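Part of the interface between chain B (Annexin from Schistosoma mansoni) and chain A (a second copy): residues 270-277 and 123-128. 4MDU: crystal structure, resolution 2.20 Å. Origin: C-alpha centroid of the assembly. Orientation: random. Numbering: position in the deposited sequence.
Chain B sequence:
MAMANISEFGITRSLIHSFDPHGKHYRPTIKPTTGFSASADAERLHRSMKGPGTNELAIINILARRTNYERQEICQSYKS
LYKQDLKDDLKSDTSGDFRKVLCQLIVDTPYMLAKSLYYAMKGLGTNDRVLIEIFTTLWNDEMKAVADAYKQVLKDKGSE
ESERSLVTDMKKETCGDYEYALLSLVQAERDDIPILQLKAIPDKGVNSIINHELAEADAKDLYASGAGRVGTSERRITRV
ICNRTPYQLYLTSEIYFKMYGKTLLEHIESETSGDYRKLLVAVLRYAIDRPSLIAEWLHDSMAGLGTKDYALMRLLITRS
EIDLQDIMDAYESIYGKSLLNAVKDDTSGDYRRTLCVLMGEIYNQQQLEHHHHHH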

# COMPACT_ATOMS: atom_id res chain seq x y z
N SER B 270 6.79 14.49 0.33
CA SER B 270 8.21 14.35 0.04
C SER B 270 9.03 13.95 1.26
O SER B 270 10.16 13.49 1.12
CB SER B 270 8.76 15.63 -0.60
OG SER B 270 8.59 16.75 0.25
N GLU B 271 8.48 14.11 2.45
CA GLU B 271 9.26 13.87 3.66
C GLU B 271 8.98 12.53 4.31
O GLU B 271 9.77 12.05 5.12
CB GLU B 271 9.03 14.97 4.69
CG GLU B 271 9.55 16.32 4.26
CD GLU B 271 11.01 16.26 3.88
OE1 GLU B 271 11.30 16.34 2.67
OE2 GLU B 271 11.86 16.14 4.79
N THR B 272 7.85 11.93 3.96
CA THR B 272 7.42 10.70 4.60
C THR B 272 7.20 9.62 3.56
O THR B 272 7.07 9.92 2.37
CB THR B 272 6.12 10.90 5.38
OG1 THR B 272 5.06 11.23 4.47
CG2 THR B 272 6.28 12.03 6.39
N SER B 273 7.14 8.38 4.01
CA SER B 273 7.01 7.25 3.10
C SER B 273 6.08 6.21 3.67
O SER B 273 5.74 6.28 4.86
CB SER B 273 8.37 6.60 2.87
OG SER B 273 9.30 7.58 2.50
N GLY B 274 5.70 5.25 2.83
CA GLY B 274 4.95 4.08 3.27
C GLY B 274 3.57 4.42 3.78
O GLY B 274 2.98 5.43 3.40
N ASP B 275 3.03 3.56 4.64
CA ASP B 275 1.70 3.77 5.19
C ASP B 275 1.64 5.02 6.04
O ASP B 275 0.57 5.62 6.20
CB ASP B 275 1.27 2.55 5.99
CG ASP B 275 0.72 1.46 5.09
OD1 ASP B 275 0.21 1.80 4.00
OD2 ASP B 275 0.81 0.27 5.46
N TYR B 276 2.79 5.42 6.58
CA TYR B 276 2.87 6.65 7.35
C TYR B 276 2.49 7.84 6.47
O TYR B 276 1.66 8.67 6.86
CB TYR B 276 4.26 6.82 7.97
CG TYR B 276 4.38 8.05 8.84
CD1 TYR B 276 3.58 8.21 9.97
CD2 TYR B 276 5.29 9.06 8.54
CE1 TYR B 276 3.68 9.32 10.76
CE2 TYR B 276 5.40 10.18 9.33
CZ TYR B 276 4.60 10.30 10.44
OH TYR B 276 4.70 11.41 11.22
N ARG B 277 3.05 7.90 5.27
CA ARG B 277 2.66 8.95 4.33
C ARG B 277 1.17 8.87 3.99
O ARG B 277 0.46 9.88 4.00
CB ARG B 277 3.51 8.89 3.06
CG ARG B 277 2.90 9.60 1.86
CD ARG B 277 3.90 9.72 0.72
NE ARG B 277 4.63 8.47 0.54
CZ ARG B 277 5.69 8.33 -0.26
NH1 ARG B 277 6.14 9.37 -0.96
NH2 ARG B 277 6.30 7.15 -0.35
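Chain A, residues 123-128: GLGTND

Two copies of the annexin meet here through a close backbone-to-backbone contact, in which an extended, glycine-containing loop of chain A lies along the turn of chain B between two helical segments, held by one direct hydrogen bond, two CA-H...O contacts and a bridging water. Chain A has no regular helix or strand from Gly123(A), the first residue after a helix to leave helical phi/psi, to Asn127(A), the N-cap of the next helix, whose side chain caps a backbone N just past the stretch. Leu124(A) (-79/123) and Thr126(A) (-97/124) are extended, while Gly125(A) between them has positive phi (77/154). On chain B, Thr272(B) and Ser273(B) are likewise extended after the helix that ends at Glu271(B), and Gly274(B) turns the chain with phi/psi 65/-155. The two loops run in the same general sense at first: Leu124(A) lies by Thr272(B), CA to CA 4.7 Å, and Asn127(A) by Gly274(B), CA to CA 4.5 Å. Gly125(A) instead finds its neighbour further along, its CA 4.9 Å from the CA of Tyr276(B), because the helix brings that residue back beside the loop.

The direct hydrogen bond runs from Ser273(B) N to Leu124(A) O, 2.9 Å; the same carbonyl oxygen, Leu124(A) O, also receives the CA of Thr272(B) at 3.3 Å. A second CA-H...O contact joins Gly274(B) CA to Thr126(A) O at 3.2 Å. This approach depends on a missing side chain, since a CB on Gly274(B) would stand 1.8 Å from Thr126(A) O. Gly125(A) is similarly confined: its CA lies 3.5 Å from Tyr276(B) CB and 3.6 Å from Ser273(B) O, and a CB there would clash with both atoms.

Side chains fill in around this backbone core. Leu124(A), which has the largest area covered in either stretch, points toward chain B; its CB packs 3.5 Å from Glu271(B) O, 3.9 Å from Thr272(B) CG2 and 4.1 Å from Tyr276(B) CE2. The tyrosine, with chi1 t, lies obliquely to the Leu124(A)-Gly125(A) peptide, Tyr276(B) CD2 being 3.9 Å from Leu124(A) C. Beyond the glycine, Ser273(B) CB meets Asn127(A) CB at 3.9 Å, whereas the Thr126(A) side chain points away. Water 1 accepts from Thr126(A) N and Tyr276(B) N, its oxygen 3.0 Å from each, and donates a weak bond to Ser273(B) O at 3.4 Å, tying the loop to the first turn of the helix.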

# COMPACT_ATOMS: atom_id res chain seq x y z
N GLY A 123 14.16 7.13 6.99
CA GLY A 123 13.31 8.30 6.80
C GLY A 123 12.13 8.30 7.76
O GLY A 123 12.03 7.45 8.65
N LEU A 124 11.24 9.26 7.59
CA LEU A 124 9.98 9.27 8.32
C LEU A 124 9.03 8.28 7.67
O LEU A 124 8.73 8.39 6.48
CB LEU A 124 9.36 10.67 8.32
CG LEU A 124 9.98 11.65 9.30
CD1 LEU A 124 9.30 13.01 9.21
CD2 LEU A 124 9.89 11.09 10.71
N GLY A 125 8.54 7.33 8.44
CA GLY A 125 7.74 6.27 7.86
C GLY A 125 8.66 5.28 7.16
O GLY A 125 9.75 5.63 6.72
N THR A 126 8.20 4.05 7.05
CA THR A 126 8.96 2.99 6.42
C THR A 126 8.54 2.80 4.97
O THR A 126 7.37 2.58 4.67
CB THR A 126 8.74 1.68 7.19
OG1 THR A 126 9.15 1.89 8.54
CG2 THR A 126 9.56 0.55 6.59
N ASN A 127 9.49 2.89 4.05
CA ASN A 127 9.18 2.63 2.66
C ASN A 127 9.19 1.12 2.38
O ASN A 127 10.14 0.57 1.82
CB ASN A 127 10.16 3.35 1.74
CG ASN A 127 9.66 3.39 0.31
OD1 ASN A 127 8.89 2.52 -0.10
ND2 ASN A 127 10.09 4.39 -0.46
N ASP A 128 8.13 0.44 2.79
CA ASP A 128 8.06 -1.00 2.67
C ASP A 128 8.10 -1.48 1.21
O ASP A 128 8.63 -2.55 0.93
CB ASP A 128 6.80 -1.51 3.36
CG ASP A 128 6.88 -1.39 4.86
OD1 ASP A 128 7.59 -2.21 5.48
OD2 ASP A 128 6.26 -0.46 5.41
O HOH W 1 5.19 3.61 6.95